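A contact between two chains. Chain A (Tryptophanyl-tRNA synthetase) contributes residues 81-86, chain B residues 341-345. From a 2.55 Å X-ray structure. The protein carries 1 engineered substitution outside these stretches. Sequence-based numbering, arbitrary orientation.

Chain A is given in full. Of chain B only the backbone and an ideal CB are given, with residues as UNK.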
# COMPACT_ATOMS: atom_id res chain seq x y z
N PHE A 81 5.99 -19.07 -5.77
CA PHE A 81 5.45 -18.65 -4.48
C PHE A 81 4.15 -17.85 -4.58
O PHE A 81 3.73 -17.45 -5.68
CB PHE A 81 6.51 -17.84 -3.73
CG PHE A 81 6.92 -16.56 -4.42
CD1 PHE A 81 6.35 -15.34 -4.06
CD2 PHE A 81 7.91 -16.57 -5.41
CE1 PHE A 81 6.76 -14.14 -4.66
CE2 PHE A 81 8.33 -15.38 -6.02
CZ PHE A 81 7.75 -14.16 -5.65
N LEU A 82 3.52 -17.62 -3.43
CA LEU A 82 2.28 -16.85 -3.29
C LEU A 82 2.68 -15.48 -2.74
O LEU A 82 3.23 -15.40 -1.64
CB LEU A 82 1.36 -17.54 -2.29
CG LEU A 82 0.01 -16.93 -1.89
CD1 LEU A 82 -0.97 -16.96 -3.07
CD2 LEU A 82 -0.55 -17.70 -0.70
N GLN A 83 2.41 -14.39 -3.47
CA GLN A 83 2.83 -13.08 -2.98
C GLN A 83 2.29 -12.65 -1.62
O GLN A 83 2.92 -11.86 -0.93
CB GLN A 83 2.57 -11.98 -4.00
CG GLN A 83 1.13 -11.73 -4.32
CD GLN A 83 0.90 -10.38 -4.98
OE1 GLN A 83 -0.18 -10.11 -5.50
NE2 GLN A 83 1.91 -9.53 -4.95
N SER A 84 1.13 -13.15 -1.21
CA SER A 84 0.59 -12.76 0.09
C SER A 84 1.47 -13.28 1.23
O SER A 84 1.41 -12.77 2.34
CB SER A 84 -0.85 -13.27 0.26
OG SER A 84 -0.89 -14.67 0.45
N ASP A 85 2.28 -14.29 0.94
CA ASP A 85 3.18 -14.88 1.93
C ASP A 85 4.36 -13.98 2.25
O ASP A 85 5.07 -14.22 3.21
CB ASP A 85 3.71 -16.22 1.43
CG ASP A 85 2.84 -17.40 1.85
OD1 ASP A 85 3.07 -18.51 1.32
OD2 ASP A 85 1.95 -17.23 2.72
N LEU A 86 4.58 -12.95 1.43
CA LEU A 86 5.67 -12.03 1.68
C LEU A 86 5.17 -10.62 1.95
O LEU A 86 4.55 -9.99 1.09
CB LEU A 86 6.64 -11.96 0.50
CG LEU A 86 7.35 -13.19 -0.05
CD1 LEU A 86 8.55 -12.69 -0.83
CD2 LEU A 86 7.79 -14.11 1.05
N UNK B 341 -8.47 -15.05 3.56
CA UNK B 341 -8.15 -16.21 2.75
C UNK B 341 -6.77 -16.10 2.11
O UNK B 341 -6.47 -16.80 1.14
CB UNK B 341 -9.21 -16.40 1.67
N UNK B 342 -5.94 -15.21 2.65
CA UNK B 342 -4.58 -14.96 2.17
C UNK B 342 -3.55 -15.89 2.81
O UNK B 342 -3.84 -16.55 3.79
CB UNK B 342 -4.19 -13.50 2.44
N UNK B 343 -2.34 -15.93 2.24
CA UNK B 343 -1.29 -16.77 2.79
C UNK B 343 -1.40 -18.23 2.39
O UNK B 343 -2.47 -18.70 2.02
CB UNK B 343 -1.30 -16.66 4.32
N UNK B 344 -0.29 -18.96 2.49
CA UNK B 344 -0.28 -20.37 2.11
C UNK B 344 -0.53 -21.34 3.25
O UNK B 344 -0.80 -22.51 3.02
CB UNK B 344 1.06 -20.71 1.46
N UNK B 345 -0.43 -20.89 4.50
CA UNK B 345 -0.68 -21.82 5.59
C UNK B 345 -2.18 -21.96 5.80
O UNK B 345 -2.63 -22.40 6.86
CB UNK B 345 0.01 -21.35 6.88

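Position 341 lies out of reach of this stretch of chain A. Its ideal CB has nothing of the stretch within 5.5 Å, so no demand comes from there. The backbone does make one: phi is 90° and psi 18°. Positive phi favours glycine, though asparagine or aspartate can also adopt it. The deposited residue is G341(B), the first residue after a helix to leave helical angles.

At position 342 the CA-to-CB bond points sideways. The ideal CB sits 4.0 Å from CB of S84(A), which offers a small surface beside the site. Phi and psi of -88° and 167° suit most residues. A medium-sized aliphatic side chain would pack against the serine methylene, but the contact is slight and many others would be tolerated. The residue is L342(B). Its CG comes 3.9 Å from CB of S84(A). Both chi angles lie between the usual wells.

Position 343 is the closest backbone approach, with its CA 4.9 Å from CA of D85(A). Its ideal CB would point away and lie 3.7 Å from OD2 of D85(A), so a CB alone would not clash with the aspartate. The backbone is stricter. At phi 81° and psi 160° a CB would be jammed against the carbonyl O of the preceding residue, which calls for glycine. The residue is G343(B). Its backbone N donates a hydrogen bond of 2.6 Å to OG of S84(A). Its C atom lies 3.2 Å from CD2 of L82(A), and its CA lies 3.3 Å from OD2 of D85(A), so three chain A side chains close around this one residue.

Position 344 meets the carboxylate of D85(A). The backbone N donates to OD2 of D85(A) at 2.8 Å, so proline, which lacks the N-H, would not suit. The CB points sideways, and its ideal place is only 3.0 Å from OD1 of D85(A), close enough to clash. CD2 of L82(A) lies 4.0 Å from that CB. A short side chain with a donor fits best: serine or threonine are candidates, while an acidic group would face like charge. The residue is S344(B), with chi1 in p. Its OG lies very close to OD1 of D85(A), at 2.4 Å, while the backbone N bonds OD2.

At position 345 the CB points sideways, with nothing of this stretch of chain A within 5.5 Å. Phi and psi of -80° and 20° are undemanding, so many kinds of side chain would serve. The residue is Q345(B), whose side chain stays 6.0 Å or more from the other stretch.

Chain B (341-345) GLGSQ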
# COMPACT_ATOMS: atom_id res chain seq x y z
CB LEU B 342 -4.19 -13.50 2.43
CG LEU B 342 -4.46 -12.41 1.36
CD1 LEU B 342 -5.25 -12.96 0.19
CD2 LEU B 342 -5.19 -11.24 2.00
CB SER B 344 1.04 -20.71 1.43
OG SER B 344 2.12 -20.53 2.32
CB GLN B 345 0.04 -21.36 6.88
CG GLN B 345 -0.39 -20.04 7.52
CD GLN B 345 0.49 -19.67 8.71
OE1 GLN B 345 1.66 -19.31 8.55
NE2 GLN B 345 -0.05 -19.79 9.92
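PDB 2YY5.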